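Local coordinates for giardin subunit alpha-1 (Giardia intestinalis, PDB 4EVF), which is a calcium-regulated annexin that binds phosphatidylserine-containing membranes and takes part in attachment of the parasite to the intestinal mucosa, at residues V99-P104 with L225-L230; R229-L234 with L260-A265. All coordinates share one frame; numbering follows the deposited sequence.

Contact 1 of 2, residues V99-P104 with L225-L230; sequences VILCTP and LGMHRL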
ATOM      1  N   VAL A  99       3.152  -2.387  -5.387  1.00 20.68           N
ATOM      2  CA  VAL A  99       3.545  -3.783  -5.552  1.00 19.59           C
ATOM      3  C   VAL A  99       3.677  -4.498  -4.200  1.00 20.22           C
ATOM      4  O   VAL A  99       3.225  -5.631  -4.035  1.00 19.51           O
ATOM      5  CB  VAL A  99       4.892  -3.902  -6.342  1.00 21.56           C
ATOM      6  CG1 VAL A  99       5.417  -5.325  -6.319  1.00 21.21           C
ATOM      7  CG2 VAL A  99       4.721  -3.431  -7.771  1.00 21.43           C
ATOM      8  N   ILE A 100       4.285  -3.832  -3.224  1.00 20.15           N
ATOM      9  CA  ILE A 100       4.565  -4.489  -1.951  1.00 16.69           C
ATOM     10  C   ILE A 100       3.414  -4.401  -0.941  1.00 18.75           C
ATOM     11  O   ILE A 100       3.107  -5.377  -0.263  1.00 22.21           O
ATOM     12  CB  ILE A 100       5.866  -3.983  -1.308  1.00 16.88           C
ATOM     13  CG1 ILE A 100       7.016  -4.086  -2.312  1.00 18.41           C
ATOM     14  CG2 ILE A 100       6.168  -4.790  -0.039  1.00 19.18           C
ATOM     15  CD1 ILE A 100       8.360  -3.605  -1.774  1.00 17.80           C
ATOM     16  N   LEU A 101       2.794  -3.231  -0.846  1.00 17.31           N
ATOM     17  CA  LEU A 101       1.640  -3.029   0.015  1.00 20.35           C
ATOM     18  C   LEU A 101       0.392  -3.445  -0.777  1.00 21.06           C
ATOM     19  O   LEU A 101      -0.375  -2.608  -1.258  1.00 19.16           O
ATOM     20  CB  LEU A 101       1.576  -1.563   0.455  1.00 21.12           C
ATOM     21  CG  LEU A 101       0.678  -1.036   1.583  1.00 24.76           C
ATOM     22  CD1 LEU A 101      -0.713  -0.807   1.047  1.00 29.15           C
ATOM     23  CD2 LEU A 101       0.661  -1.922   2.840  1.00 18.33           C
ATOM     24  N   CYS A 102       0.210  -4.753  -0.915  1.00 18.02           N
ATOM     25  CA  CYS A 102      -0.872  -5.282  -1.734  1.00 19.34           C
ATOM     26  C   CYS A 102      -1.135  -6.732  -1.339  1.00 20.77           C
ATOM     27  O   CYS A 102      -0.208  -7.503  -1.126  1.00 18.41           O
ATOM     28  CB  CYS A 102      -0.491  -5.193  -3.205  1.00 15.14           C
ATOM     29  SG  CYS A 102      -1.785  -5.601  -4.385  1.00 21.52           S
ATOM     30  N   THR A 103      -2.403  -7.094  -1.225  1.00 18.33           N
ATOM     31  CA  THR A 103      -2.759  -8.489  -0.963  1.00 21.56           C
ATOM     32  C   THR A 103      -2.687  -9.264  -2.284  1.00 22.09           C
ATOM     33  O   THR A 103      -2.844  -8.682  -3.354  1.00 20.22           O
ATOM     34  CB  THR A 103      -4.184  -8.573  -0.410  1.00 22.11           C
ATOM     35  OG1 THR A 103      -5.096  -8.153  -1.425  1.00 18.85           O
ATOM     36  CG2 THR A 103      -4.355  -7.651   0.789  1.00 25.37           C
ATOM     37  N   PRO A 104      -2.450 -10.583  -2.222  1.00 21.98           N
ATOM     38  CA  PRO A 104      -2.398 -11.351  -3.471  1.00 25.77           C
ATOM     39  C   PRO A 104      -3.695 -11.259  -4.274  1.00 23.11           C
ATOM     40  O   PRO A 104      -3.643 -11.211  -5.505  1.00 23.23           O
ATOM     41  CB  PRO A 104      -2.132 -12.796  -3.004  1.00 23.97           C
ATOM     42  CG  PRO A 104      -2.343 -12.799  -1.539  1.00 28.04           C
ATOM     43  CD  PRO A 104      -2.126 -11.402  -1.045  1.00 27.72           C
ATOM     44  N   LEU A 225       5.275  -8.996   8.027  1.00 21.31           N
ATOM     45  CA  LEU A 225       4.814  -8.863   9.415  1.00 24.61           C
ATOM     46  C   LEU A 225       3.342  -8.473   9.489  1.00 26.48           C
ATOM     47  O   LEU A 225       2.635  -8.832  10.426  1.00 27.49           O
ATOM     48  CB  LEU A 225       5.644  -7.837  10.184  1.00 25.95           C
ATOM     49  CG  LEU A 225       7.071  -8.247  10.540  1.00 21.08           C
ATOM     50  CD1 LEU A 225       7.723  -7.177  11.409  1.00 24.16           C
ATOM     51  CD2 LEU A 225       7.055  -9.595  11.254  1.00 24.54           C
ATOM     52  N   GLY A 226       2.893  -7.716   8.500  1.00 24.64           N
ATOM     53  CA  GLY A 226       1.509  -7.307   8.441  1.00 24.42           C
ATOM     54  C   GLY A 226       1.369  -6.060   7.604  1.00 23.68           C
ATOM     55  O   GLY A 226       2.140  -5.104   7.754  1.00 20.17           O
ATOM     56  N   MET A 227       0.382  -6.072   6.719  1.00 20.56           N
ATOM     57  CA  MET A 227       0.127  -4.946   5.837  1.00 23.07           C
ATOM     58  C   MET A 227      -0.069  -3.625   6.599  1.00 21.79           C
ATOM     59  O   MET A 227       0.321  -2.565   6.104  1.00 18.78           O
ATOM     60  CB  MET A 227      -1.079  -5.242   4.947  1.00 22.69           C
ATOM     61  CG  MET A 227      -0.800  -6.261   3.856  1.00 26.75           C
ATOM     62  SD  MET A 227       0.376  -5.652   2.625  1.00 29.75           S
ATOM     63  CE  MET A 227       1.056  -7.198   2.031  1.00 25.37           C
ATOM     64  N   HIS A 228      -0.671  -3.687   7.787  1.00 21.93           N
ATOM     65  CA  HIS A 228      -0.884  -2.481   8.603  1.00 23.94           C
ATOM     66  C   HIS A 228       0.425  -1.934   9.162  1.00 20.16           C
ATOM     67  O   HIS A 228       0.541  -0.736   9.432  1.00 18.30           O
ATOM     68  CB  HIS A 228      -1.870  -2.742   9.756  1.00 26.45           C
ATOM     69  CG  HIS A 228      -1.331  -3.635  10.832  1.00 26.38           C
ATOM     70  ND1 HIS A 228      -1.122  -4.987  10.646  1.00 30.60           N
ATOM     71  CD2 HIS A 228      -0.978  -3.374  12.114  1.00 27.89           C
ATOM     72  CE1 HIS A 228      -0.650  -5.516  11.763  1.00 28.43           C
ATOM     73  NE2 HIS A 228      -0.557  -4.560  12.670  1.00 29.62           N
ATOM     74  N   ARG A 229       1.406  -2.817   9.324  1.00 19.91           N
ATOM     75  CA  ARG A 229       2.731  -2.413   9.784  1.00 22.25           C
ATOM     76  C   ARG A 229       3.554  -1.787   8.660  1.00 19.36           C
ATOM     77  O   ARG A 229       4.346  -0.885   8.902  1.00 18.61           O
ATOM     78  CB  ARG A 229       3.468  -3.589  10.429  1.00 23.47           C
ATOM     79  CG  ARG A 229       2.788  -4.087  11.697  1.00 26.84           C
ATOM     80  CD  ARG A 229       3.524  -5.236  12.338  1.00 29.24           C
ATOM     81  NE  ARG A 229       4.713  -4.786  13.062  1.00 31.25           N
ATOM     82  CZ  ARG A 229       5.372  -5.533  13.944  1.00 31.23           C
ATOM     83  NH1 ARG A 229       4.952  -6.762  14.216  1.00 36.06           N
ATOM     84  NH2 ARG A 229       6.447  -5.049  14.558  1.00 32.70           N
ATOM     85  N   LEU A 230       3.383  -2.273   7.435  1.00 17.41           N
ATOM     86  CA  LEU A 230       3.994  -1.606   6.294  1.00 16.76           C
ATOM     87  C   LEU A 230       3.310  -0.252   6.075  1.00 20.55           C
ATOM     88  O   LEU A 230       3.977   0.757   5.810  1.00 17.37           O
ATOM     89  CB  LEU A 230       3.931  -2.470   5.023  1.00 17.73           C
ATOM     90  CG  LEU A 230       4.562  -1.817   3.789  1.00 16.77           C
ATOM     91  CD1 LEU A 230       6.044  -1.457   4.050  1.00 17.88           C
ATOM     92  CD2 LEU A 230       4.440  -2.681   2.546  1.00 16.86           C
TER
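Met227 and Leu230, on the first turn of helix 227-240, pack against Ile100, Leu101 and Cys102 in a buried, apolar contact near the middle of the chain. It joins the turn after helix 92-100, in the predicted second annexin repeat, to the start of a helix in the predicted fourth. Leu101 sits at the centre of an inverse gamma turn, with its CA 6.3 Å from the CA of Met227. Its side chain and that of Met227 slide past each other in opposite directions, which sets Leu101 CD2 3.7 Å from Met227 SD. The same methyl, CD2 of Leu101, also lies 3.3 Å from the backbone O of Met227. The Met227 chain bends at chi2 (-67°), which places SD; from there an extended chi3 (154°) carries CE to the turn's backbone: it is 3.6 Å from Ile100 O and 3.4 Å from Cys102 O. Leu230, whose CG stands anti to the backbone N (chi1 -180°), touches two residues through CD2, which is 3.7 Å from Leu101 CB and 3.8 Å from Ile100 CG2. The side chains of Ile100 and Leu230 cross at about a right angle, and both also touch Cys219 of helix 211-225. Gly226, with positive phi, separates that helix from the next, and its O accepts from both Arg229 N and Leu230 N. What joins the two segments is therefore van der Waals packing of methyl, methylene and thioether groups, with the methionine methyl lying against two carbonyl oxygens; cohesion here depends on fit more than on directional bonds.

Contact 2 of 2, residues R229-L234 with L260-A265; sequences RLAAYL and LGAKHA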
ATOM      1  N   ARG A 229       1.406  -2.817   9.324  1.00 19.91           N
ATOM      2  CA  ARG A 229       2.731  -2.413   9.784  1.00 22.25           C
ATOM      3  C   ARG A 229       3.554  -1.787   8.660  1.00 19.36           C
ATOM      4  O   ARG A 229       4.346  -0.885   8.902  1.00 18.61           O
ATOM      5  CB  ARG A 229       3.468  -3.589  10.429  1.00 23.47           C
ATOM      6  CG  ARG A 229       2.788  -4.087  11.697  1.00 26.84           C
ATOM      7  CD  ARG A 229       3.524  -5.236  12.338  1.00 29.24           C
ATOM      8  NE  ARG A 229       4.713  -4.786  13.062  1.00 31.25           N
ATOM      9  CZ  ARG A 229       5.372  -5.533  13.944  1.00 31.23           C
ATOM     10  NH1 ARG A 229       4.952  -6.762  14.216  1.00 36.06           N
ATOM     11  NH2 ARG A 229       6.447  -5.049  14.558  1.00 32.70           N
ATOM     12  N   LEU A 230       3.383  -2.273   7.435  1.00 17.41           N
ATOM     13  CA  LEU A 230       3.994  -1.606   6.294  1.00 16.76           C
ATOM     14  C   LEU A 230       3.310  -0.252   6.075  1.00 20.55           C
ATOM     15  O   LEU A 230       3.977   0.757   5.810  1.00 17.37           O
ATOM     16  CB  LEU A 230       3.931  -2.470   5.023  1.00 17.73           C
ATOM     17  CG  LEU A 230       4.562  -1.817   3.789  1.00 16.77           C
ATOM     18  CD1 LEU A 230       6.044  -1.457   4.050  1.00 17.88           C
ATOM     19  CD2 LEU A 230       4.440  -2.681   2.546  1.00 16.86           C
ATOM     20  N   ALA A 231       1.976  -0.237   6.179  1.00 16.92           N
ATOM     21  CA  ALA A 231       1.220   1.012   6.104  1.00 20.93           C
ATOM     22  C   ALA A 231       1.745   2.063   7.096  1.00 16.50           C
ATOM     23  O   ALA A 231       1.961   3.216   6.729  1.00 17.61           O
ATOM     24  CB  ALA A 231      -0.263   0.752   6.349  1.00 17.69           C
ATOM     25  N   ALA A 232       1.928   1.665   8.350  1.00 17.61           N
ATOM     26  CA  ALA A 232       2.452   2.580   9.372  1.00 17.48           C
ATOM     27  C   ALA A 232       3.770   3.216   8.913  1.00 19.40           C
ATOM     28  O   ALA A 232       3.948   4.434   8.985  1.00 18.08           O
ATOM     29  CB  ALA A 232       2.664   1.853  10.665  1.00 21.28           C
ATOM     30  N   TYR A 233       4.686   2.364   8.462  1.00 18.79           N
ATOM     31  CA  TYR A 233       5.996   2.785   7.972  1.00 17.33           C
ATOM     32  C   TYR A 233       5.933   3.722   6.758  1.00 20.84           C
ATOM     33  O   TYR A 233       6.635   4.736   6.684  1.00 16.66           O
ATOM     34  CB  TYR A 233       6.828   1.547   7.624  1.00 18.78           C
ATOM     35  CG  TYR A 233       8.147   1.879   6.945  1.00 20.75           C
ATOM     36  CD1 TYR A 233       9.140   2.580   7.626  1.00 23.13           C
ATOM     37  CD2 TYR A 233       8.401   1.489   5.636  1.00 20.06           C
ATOM     38  CE1 TYR A 233      10.342   2.888   7.024  1.00 21.82           C
ATOM     39  CE2 TYR A 233       9.617   1.799   5.017  1.00 20.52           C
ATOM     40  CZ  TYR A 233      10.580   2.502   5.724  1.00 21.30           C
ATOM     41  OH  TYR A 233      11.793   2.824   5.137  1.00 20.93           O
ATOM     42  N   LEU A 234       5.115   3.360   5.781  1.00 20.18           N
ATOM     43  CA  LEU A 234       4.978   4.186   4.603  1.00 18.63           C
ATOM     44  C   LEU A 234       4.236   5.486   4.938  1.00 18.70           C
ATOM     45  O   LEU A 234       4.525   6.526   4.370  1.00 18.76           O
ATOM     46  CB  LEU A 234       4.281   3.401   3.481  1.00 24.45           C
ATOM     47  CG  LEU A 234       5.028   2.249   2.777  1.00 27.74           C
ATOM     48  CD1 LEU A 234       4.191   1.469   1.752  1.00 22.21           C
ATOM     49  CD2 LEU A 234       6.355   2.692   2.172  1.00 18.91           C
ATOM     50  N   LEU A 260      -6.325  -0.338   8.673  1.00 26.30           N
ATOM     51  CA  LEU A 260      -6.707   0.603   9.723  1.00 29.83           C
ATOM     52  C   LEU A 260      -5.993   0.383  11.066  1.00 26.54           C
ATOM     53  O   LEU A 260      -6.043   1.243  11.945  1.00 26.70           O
ATOM     54  CB  LEU A 260      -8.228   0.669   9.885  1.00 30.06           C
ATOM     55  CG  LEU A 260      -8.934   1.436   8.764  1.00 31.62           C
ATOM     56  CD1 LEU A 260     -10.442   1.267   8.852  1.00 30.86           C
ATOM     57  CD2 LEU A 260      -8.549   2.927   8.772  1.00 26.87           C
ATOM     58  N   GLY A 261      -5.327  -0.760  11.221  1.00 26.43           N
ATOM     59  CA  GLY A 261      -4.511  -1.016  12.398  1.00 23.99           C
ATOM     60  C   GLY A 261      -3.205  -0.229  12.376  1.00 26.38           C
ATOM     61  O   GLY A 261      -2.396  -0.295  13.301  1.00 24.63           O
ATOM     62  N   ALA A 262      -3.008   0.535  11.311  1.00 24.29           N
ATOM     63  CA  ALA A 262      -1.793   1.320  11.150  1.00 22.86           C
ATOM     64  C   ALA A 262      -1.576   2.262  12.337  1.00 25.10           C
ATOM     65  O   ALA A 262      -0.451   2.415  12.820  1.00 22.11           O
ATOM     66  CB  ALA A 262      -1.839   2.080   9.842  1.00 22.25           C
ATOM     67  N   LYS A 263      -2.651   2.876  12.834  1.00 26.33           N
ATOM     68  CA  LYS A 263      -2.496   3.859  13.908  1.00 26.48           C
ATOM     69  C   LYS A 263      -1.862   3.279  15.183  1.00 28.48           C
ATOM     70  O   LYS A 263      -1.140   3.975  15.903  1.00 26.87           O
ATOM     71  CB  LYS A 263      -3.820   4.566  14.211  1.00 25.37           C
ATOM     72  CG  LYS A 263      -4.970   3.642  14.495  1.00 30.33           C
ATOM     73  CD  LYS A 263      -6.276   4.420  14.631  1.00 33.76           C
ATOM     74  CE  LYS A 263      -7.472   3.484  14.502  1.00 32.76           C
ATOM     75  NZ  LYS A 263      -8.758   4.187  14.749  1.00 39.40           N
ATOM     76  N   HIS A 264      -2.116   2.002  15.448  1.00 26.27           N
ATOM     77  CA  HIS A 264      -1.582   1.346  16.635  1.00 28.25           C
ATOM     78  C   HIS A 264      -0.131   0.946  16.416  1.00 28.66           C
ATOM     79  O   HIS A 264       0.716   1.106  17.306  1.00 26.63           O
ATOM     80  CB  HIS A 264      -2.444   0.135  16.999  1.00 30.12           C
ATOM     81  CG  HIS A 264      -3.889   0.478  17.206  1.00 38.22           C
ATOM     82  ND1 HIS A 264      -4.346   1.124  18.337  1.00 42.03           N
ATOM     83  CD2 HIS A 264      -4.975   0.293  16.416  1.00 35.70           C
ATOM     84  CE1 HIS A 264      -5.651   1.311  18.239  1.00 41.39           C
ATOM     85  NE2 HIS A 264      -6.057   0.812  17.085  1.00 39.08           N
ATOM     86  N   ALA A 265       0.159   0.447  15.221  1.00 25.21           N
ATOM     87  CA  ALA A 265       1.519   0.075  14.868  1.00 24.89           C
ATOM     88  C   ALA A 265       2.379   1.317  14.688  1.00 23.67           C
ATOM     89  O   ALA A 265       3.607   1.244  14.703  1.00 25.24           O
ATOM     90  CB  ALA A 265       1.530  -0.758  13.598  1.00 24.15           C
TER
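Ala232 and Ala262 bring two helices of the predicted fourth annexin repeat close together, their CA atoms only 4.8 Å apart. Helix 227-240 and the short helix 262-265 meet through alanines, and with nothing beyond CB on these residues the backbones themselves come near. Ala232 CB points at the short helix and lies 3.8 Å from Ala262 O, so a methyl rests on a backbone carbonyl. The same methyl is 4.1 Å from Ala265 CB. One residue earlier, Ala231 CB meets Ala262 CB, also at 4.1 Å, and Ala231 touches Cys259 in the loop before the short helix. Ala262 CB also lies 4.1 Å from Ala232 N. Arg229 is the long side chain of the interface. Its CG, anti to the carbonyl carbon (chi1 -64°), brings a methylene to 4.0 Å from Ala265 CB, while the chain bends at chi3 (77°), which places NE, and further out Leu225 CD1 lies over the centre of one guanidinium face. Arg229 therefore meets the short helix through its aliphatic part. Gly261 O receives both His264 N and Ala265 N, closing the single turn that presents Ala262 and Ala265 on one side. Lys263 points away from the contact, and its NZ hydrogen-bonds to Arg293 O near the C-terminus. Close helix packing through small residues is what the arrangement amounts to, within the all-helical annexin repeat, where a one-turn helix lies against a longer one.

Helix 227-240 serves both contacts, with Arg229 and Leu230 common to the two segments on it. Contact 1 uses its first turn to reach across the chain to another predicted repeat, whereas contact 2 stays within one predicted repeat. Both are buried, but contact 1 is deeper, its centre about 6 Å from the chain centre against about 10 Å, and uses larger apolar side chains, including a thioether; contact 2 uses alanine methyls and extends to the exposed Arg229. Their centres lie about 10 Å apart. His228 helps join them: its O is 3.7 Å from Ala262 CB, and its ring atom CD2 lies near Gly261 O and Ala265 CB. Leu101 CD2 likewise approaches Ala231 N.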